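Pyruvate formate-lyase 2 (Archaeoglobus fulgidus, PDB 2F3O) is a glycyl radical enzyme of uncertain function, related to pyruvate formate-lyase and glycerol dehydratase, and probably acts as a lyase. Local coordinates at residues 64-78 / 254-268. Residues are numbered along the deposited sequence; the frame is centred on the assembly and turned at random.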
loop_
_atom_site.group_PDB
_atom_site.type_symbol
_atom_site.label_atom_id
_atom_site.label_comp_id
_atom_site.label_asym_id
_atom_site.label_seq_id
_atom_site.Cartn_x
_atom_site.Cartn_y
_atom_site.Cartn_z
ATOM N N ILE A 64 -41.612 6.239 -24.317
ATOM C CA ILE A 64 -40.625 6.181 -23.249
ATOM C C ILE A 64 -41.183 6.981 -22.071
ATOM O O ILE A 64 -41.557 8.153 -22.217
ATOM C CB ILE A 64 -39.206 6.652 -23.715
ATOM C CG1 ILE A 64 -38.370 5.468 -24.180
ATOM C CG2 ILE A 64 -38.414 7.223 -22.575
ATOM C CD1 ILE A 64 -38.666 4.985 -25.542
ATOM N N VAL A 65 -41.302 6.321 -20.922
ATOM C CA VAL A 65 -41.966 6.916 -19.759
ATOM C C VAL A 65 -41.011 7.130 -18.597
ATOM O O VAL A 65 -39.939 6.523 -18.525
ATOM C CB VAL A 65 -43.189 6.071 -19.284
ATOM C CG1 VAL A 65 -44.142 5.864 -20.417
ATOM C CG2 VAL A 65 -42.749 4.728 -18.744
ATOM N N GLY A 66 -41.413 7.987 -17.672
ATOM C CA GLY A 66 -40.530 8.367 -16.583
ATOM C C GLY A 66 -40.400 9.868 -16.438
ATOM O O GLY A 66 -39.382 10.451 -16.796
ATOM N N THR A 67 -41.439 10.502 -15.915
ATOM C CA THR A 67 -41.365 11.916 -15.648
ATOM C C THR A 67 -40.271 12.169 -14.621
ATOM O O THR A 67 -40.037 11.347 -13.731
ATOM C CB THR A 67 -42.714 12.506 -15.163
ATOM O OG1 THR A 67 -43.207 11.769 -14.039
ATOM C CG2 THR A 67 -43.735 12.455 -16.262
ATOM N N MET A 68 -39.573 13.283 -14.786
ATOM C CA MET A 68 -38.498 13.662 -13.893
ATOM C C MET A 68 -39.050 14.238 -12.607
ATOM O O MET A 68 -38.496 14.026 -11.537
ATOM C CB MET A 68 -37.595 14.677 -14.575
ATOM C CG MET A 68 -36.949 14.128 -15.817
ATOM S SD MET A 68 -35.327 14.854 -16.026
ATOM C CE MET A 68 -35.687 15.992 -17.314
ATOM N N LEU A 69 -40.138 14.983 -12.711
ATOM C CA LEU A 69 -40.874 15.433 -11.544
ATOM C C LEU A 69 -42.342 15.248 -11.932
ATOM O O LEU A 69 -42.637 15.180 -13.137
ATOM C CB LEU A 69 -40.551 16.893 -11.268
ATOM C CG LEU A 69 -40.586 17.776 -12.506
ATOM C CD1 LEU A 69 -41.660 18.826 -12.373
ATOM C CD2 LEU A 69 -39.248 18.397 -12.772
ATOM N N PRO A 70 -43.265 15.124 -10.936
ATOM C CA PRO A 70 -44.688 15.041 -11.278
ATOM C C PRO A 70 -45.109 16.361 -11.863
ATOM O O PRO A 70 -44.614 17.389 -11.433
ATOM C CB PRO A 70 -45.380 14.864 -9.929
ATOM C CG PRO A 70 -44.337 14.477 -8.976
ATOM C CD PRO A 70 -43.054 15.041 -9.478
ATOM N N ASN A 71 -46.013 16.309 -12.832
ATOM C CA ASN A 71 -46.436 17.474 -13.619
ATOM C C ASN A 71 -45.311 18.424 -14.089
ATOM O O ASN A 71 -45.042 19.456 -13.453
ATOM C CB ASN A 71 -47.561 18.237 -12.913
ATOM C CG ASN A 71 -48.187 19.298 -13.809
ATOM O OD1 ASN A 71 -48.318 20.463 -13.412
ATOM N ND2 ASN A 71 -48.551 18.906 -15.038
ATOM N N PRO A 72 -44.669 18.070 -15.215
ATOM C CA PRO A 72 -43.457 18.614 -15.832
ATOM C C PRO A 72 -43.544 20.086 -16.299
ATOM O O PRO A 72 -44.560 20.726 -16.083
ATOM C CB PRO A 72 -43.174 17.620 -16.958
ATOM C CG PRO A 72 -43.944 16.404 -16.592
ATOM C CD PRO A 72 -45.187 16.953 -16.008
ATOM N N PRO A 73 -42.570 20.575 -17.086
ATOM C CA PRO A 73 -41.585 21.567 -16.732
ATOM C C PRO A 73 -41.540 21.945 -15.266
ATOM O O PRO A 73 -42.512 22.460 -14.714
ATOM C CB PRO A 73 -41.954 22.741 -17.645
ATOM C CG PRO A 73 -42.462 22.040 -18.920
ATOM C CD PRO A 73 -42.657 20.537 -18.554
ATOM N N GLY A 74 -40.389 21.685 -14.649
ATOM C CA GLY A 74 -40.162 22.093 -13.273
ATOM C C GLY A 74 -38.748 22.041 -12.725
ATOM O O GLY A 74 -37.806 21.628 -13.412
ATOM N N ALA A 75 -38.612 22.473 -11.471
ATOM C CA ALA A 75 -37.345 22.419 -10.745
ATOM C C ALA A 75 -37.410 21.409 -9.603
ATOM O O ALA A 75 -38.358 21.425 -8.825
ATOM C CB ALA A 75 -37.002 23.785 -10.203
ATOM N N ILE A 76 -36.409 20.534 -9.501
ATOM C CA ILE A 76 -36.306 19.632 -8.354
ATOM C C ILE A 76 -35.485 20.311 -7.247
ATOM O O ILE A 76 -34.479 20.948 -7.527
ATOM C CB ILE A 76 -35.696 18.284 -8.745
ATOM C CG1 ILE A 76 -36.412 17.708 -9.965
ATOM C CG2 ILE A 76 -35.822 17.308 -7.622
ATOM C CD1 ILE A 76 -35.795 16.430 -10.508
ATOM N N ILE A 77 -35.936 20.217 -5.997
ATOM C CA ILE A 77 -35.255 20.895 -4.892
ATOM C C ILE A 77 -34.337 19.925 -4.128
ATOM O O ILE A 77 -34.762 18.823 -3.756
ATOM C CB ILE A 77 -36.273 21.520 -3.913
ATOM C CG1 ILE A 77 -37.272 22.400 -4.645
ATOM C CG2 ILE A 77 -35.585 22.341 -2.834
ATOM C CD1 ILE A 77 -38.321 22.956 -3.720
ATOM N N PHE A 78 -33.083 20.330 -3.909
ATOM C CA PHE A 78 -32.126 19.528 -3.154
ATOM C C PHE A 78 -31.681 20.320 -1.938
ATOM O O PHE A 78 -30.669 20.997 -1.993
ATOM C CB PHE A 78 -30.921 19.129 -4.027
ATOM C CG PHE A 78 -31.265 18.127 -5.098
ATOM C CD1 PHE A 78 -31.773 18.538 -6.319
ATOM C CD2 PHE A 78 -31.121 16.768 -4.865
ATOM C CE1 PHE A 78 -32.129 17.607 -7.282
ATOM C CE2 PHE A 78 -31.472 15.827 -5.825
ATOM C CZ PHE A 78 -31.976 16.241 -7.029
ATOM N N VAL A 254 -33.629 1.702 -24.762
ATOM C CA VAL A 254 -33.872 3.140 -24.550
ATOM C C VAL A 254 -34.746 3.417 -23.325
ATOM O O VAL A 254 -34.554 4.418 -22.630
ATOM C CB VAL A 254 -34.428 3.847 -25.807
ATOM C CG1 VAL A 254 -34.663 5.328 -25.544
ATOM C CG2 VAL A 254 -33.470 3.697 -26.966
ATOM N N GLN A 255 -35.662 2.498 -23.023
ATOM C CA GLN A 255 -36.479 2.638 -21.820
ATOM C C GLN A 255 -35.668 2.357 -20.550
ATOM O O GLN A 255 -35.869 3.032 -19.519
ATOM C CB GLN A 255 -37.733 1.772 -21.890
ATOM C CG GLN A 255 -38.665 1.893 -20.673
ATOM C CD GLN A 255 -39.190 3.294 -20.429
ATOM O OE1 GLN A 255 -40.107 3.743 -21.083
ATOM N NE2 GLN A 255 -38.632 3.967 -19.457
ATOM N N PHE A 256 -34.741 1.396 -20.641
ATOM C CA PHE A 256 -33.749 1.163 -19.581
ATOM C C PHE A 256 -33.027 2.450 -19.207
ATOM O O PHE A 256 -33.202 2.938 -18.086
ATOM C CB PHE A 256 -32.720 0.123 -20.012
ATOM C CG PHE A 256 -31.809 -0.356 -18.911
ATOM C CD1 PHE A 256 -30.904 0.498 -18.289
ATOM C CD2 PHE A 256 -31.815 -1.694 -18.545
ATOM C CE1 PHE A 256 -30.065 0.043 -17.309
ATOM C CE2 PHE A 256 -30.964 -2.157 -17.556
ATOM C CZ PHE A 256 -30.086 -1.284 -16.937
ATOM N N VAL A 257 -32.230 2.989 -20.139
ATOM C CA VAL A 257 -31.466 4.204 -19.865
ATOM C C VAL A 257 -32.321 5.362 -19.327
ATOM O O VAL A 257 -31.945 5.967 -18.323
ATOM C CB VAL A 257 -30.455 4.631 -20.999
ATOM C CG1 VAL A 257 -30.573 3.800 -22.228
ATOM C CG2 VAL A 257 -30.551 6.128 -21.327
ATOM N N TRP A 258 -33.497 5.612 -19.895
ATOM C CA TRP A 258 -34.281 6.723 -19.370
ATOM C C TRP A 258 -34.843 6.529 -17.937
ATOM O O TRP A 258 -34.945 7.497 -17.156
ATOM C CB TRP A 258 -35.353 7.207 -20.355
ATOM C CG TRP A 258 -36.091 8.311 -19.748
ATOM C CD1 TRP A 258 -37.328 8.247 -19.170
ATOM C CD2 TRP A 258 -35.608 9.642 -19.520
ATOM N NE1 TRP A 258 -37.653 9.460 -18.624
ATOM C CE2 TRP A 258 -36.617 10.336 -18.828
ATOM C CE3 TRP A 258 -34.432 10.321 -19.851
ATOM C CZ2 TRP A 258 -36.480 11.676 -18.462
ATOM C CZ3 TRP A 258 -34.304 11.643 -19.496
ATOM C CH2 TRP A 258 -35.316 12.306 -18.807
ATOM N N LEU A 259 -35.182 5.294 -17.571
ATOM C CA LEU A 259 -35.630 5.075 -16.206
ATOM C C LEU A 259 -34.529 5.413 -15.211
ATOM O O LEU A 259 -34.767 6.224 -14.304
ATOM C CB LEU A 259 -36.175 3.669 -15.976
ATOM C CG LEU A 259 -37.654 3.518 -16.379
ATOM C CD1 LEU A 259 -38.103 2.042 -16.408
ATOM C CD2 LEU A 259 -38.632 4.375 -15.561
ATOM N N VAL A 260 -33.326 4.858 -15.400
ATOM C CA VAL A 260 -32.227 5.174 -14.478
ATOM C C VAL A 260 -31.803 6.646 -14.576
ATOM O O VAL A 260 -31.503 7.282 -13.569
ATOM C CB VAL A 260 -31.049 4.138 -14.514
ATOM C CG1 VAL A 260 -31.204 3.198 -15.640
ATOM C CG2 VAL A 260 -29.675 4.805 -14.529
ATOM N N GLN A 261 -31.883 7.206 -15.775
ATOM C CA GLN A 261 -31.643 8.618 -15.949
ATOM C C GLN A 261 -32.593 9.485 -15.100
ATOM O O GLN A 261 -32.134 10.395 -14.403
ATOM C CB GLN A 261 -31.714 8.972 -17.425
ATOM C CG GLN A 261 -31.424 10.396 -17.722
ATOM C CD GLN A 261 -29.963 10.717 -17.774
ATOM O OE1 GLN A 261 -29.098 9.851 -17.611
ATOM N NE2 GLN A 261 -29.672 11.985 -18.016
ATOM N N SER A 262 -33.890 9.178 -15.110
ATOM C CA SER A 262 -34.852 9.925 -14.278
ATOM C C SER A 262 -34.665 9.626 -12.790
ATOM O O SER A 262 -34.901 10.485 -11.939
ATOM C CB SER A 262 -36.309 9.634 -14.698
ATOM O OG SER A 262 -36.785 8.387 -14.194
ATOM N N ALA A 263 -34.246 8.397 -12.497
ATOM C CA ALA A 263 -34.003 7.969 -11.138
ATOM C C ALA A 263 -32.843 8.755 -10.560
ATOM O O ALA A 263 -32.944 9.281 -9.452
ATOM C CB ALA A 263 -33.721 6.468 -11.087
ATOM N N LEU A 264 -31.771 8.877 -11.348
ATOM C CA LEU A 264 -30.533 9.555 -10.930
ATOM C C LEU A 264 -30.812 10.969 -10.537
ATOM O O LEU A 264 -30.163 11.497 -9.641
ATOM C CB LEU A 264 -29.477 9.546 -12.032
ATOM C CG LEU A 264 -28.751 8.207 -12.013
ATOM C CD1 LEU A 264 -27.846 8.031 -13.197
ATOM C CD2 LEU A 264 -28.000 8.036 -10.725
ATOM N N HIS A 265 -31.818 11.560 -11.176
ATOM C CA HIS A 265 -32.181 12.924 -10.905
ATOM C C HIS A 265 -32.953 13.112 -9.608
ATOM O O HIS A 265 -33.311 14.242 -9.247
ATOM C CB HIS A 265 -32.921 13.508 -12.092
ATOM C CG HIS A 265 -32.002 13.968 -13.174
ATOM N ND1 HIS A 265 -31.534 13.122 -14.160
ATOM C CD2 HIS A 265 -31.420 15.169 -13.394
ATOM C CE1 HIS A 265 -30.719 13.791 -14.956
ATOM N NE2 HIS A 265 -30.635 15.035 -14.514
ATOM N N GLN A 266 -33.184 12.019 -8.886
ATOM C CA GLN A 266 -33.863 12.121 -7.608
ATOM C C GLN A 266 -32.829 12.032 -6.519
ATOM O O GLN A 266 -33.084 12.425 -5.389
ATOM C CB GLN A 266 -34.917 11.031 -7.434
ATOM C CG GLN A 266 -35.864 10.806 -8.607
ATOM C CD GLN A 266 -36.495 12.084 -9.116
ATOM O OE1 GLN A 266 -36.965 12.935 -8.346
ATOM N NE2 GLN A 266 -36.503 12.233 -10.432
ATOM N N GLU A 267 -31.653 11.522 -6.874
ATOM C CA GLU A 267 -30.546 11.401 -5.931
ATOM C C GLU A 267 -29.538 12.549 -6.091
ATOM O O GLU A 267 -29.072 13.125 -5.115
ATOM C CB GLU A 267 -29.847 10.057 -6.123
ATOM C CG GLU A 267 -28.507 9.916 -5.397
ATOM C CD GLU A 267 -27.791 8.610 -5.706
ATOM O OE1 GLU A 267 -27.224 8.471 -6.814
ATOM O OE2 GLU A 267 -27.811 7.721 -4.829
ATOM N N ASN A 268 -29.220 12.889 -7.335
ATOM C CA ASN A 268 -28.152 13.842 -7.628
ATOM C C ASN A 268 -28.712 15.098 -8.203
ATOM O O ASN A 268 -29.686 15.036 -8.964
ATOM C CB ASN A 268 -27.207 13.249 -8.655
ATOM C CG ASN A 268 -26.634 11.963 -8.198
ATOM O OD1 ASN A 268 -25.652 11.943 -7.452
ATOM N ND2 ASN A 268 -27.252 10.863 -8.611
#
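Gln255 meets the backbone of Val65 with its whole carboxamide: OE1 takes the Val65 N-H at 2.8 Å, in the carbonyl plane and on a lone pair, while NE2 donates an N-H to Val65 O at 3.0 Å. Both bonds are nearly straight (168° and 167°), so the amide cannot turn over without losing the pair. Its CG stands opposite the backbone N (chi1 -178°) and the chain then bends at chi2, which lays the amide against the extended loop much as a neighbouring strand would. One residue on, the indole of Trp258 gives NE1-H to Gly66 O (2.7 Å), the oxygen lying close to the indole plane. Further along, Gln266 NE2 reaches Met68 O at 2.9 Å and also Ser262 O of its own helix, so one amide nitrogen joins loop to helix and has its rotation fixed. Side-chain donors and acceptors of Gln255, Trp258 and Gln266 thus bond the main chain of Val65, Gly66 and Met68, where 64-68 runs as loop along helix 250-267 within the pyruvate formate-lyase-like family region; the following strand 74-75 pairs with 18-19.

Apolar and sulfur-aromatic contacts fill in between. Ile64 CG2 rests 3.7 Å from Trp258 CD1, and its CG1 meets Val254 CG1, the two side chains crossing at about a right angle; Ile303 of helix 297-310 touches both Ile64 and Val254. Met68, bent at chi2 and chi3, brings CG to 3.6 Å from Trp258 CZ2 and holds SD over one face of His265, a sulfur-aromatic contact 4.6 Å from the ring centroid. A phenylalanine in place of Trp258 would probably leave Gly66 O without its indole donor and open a gap beside Met68.

Farther along 254-268, Phe78 brings CZ to His265 O (3.3 Å), an edge-on approach, and Ile76 CD1 touches that same oxygen.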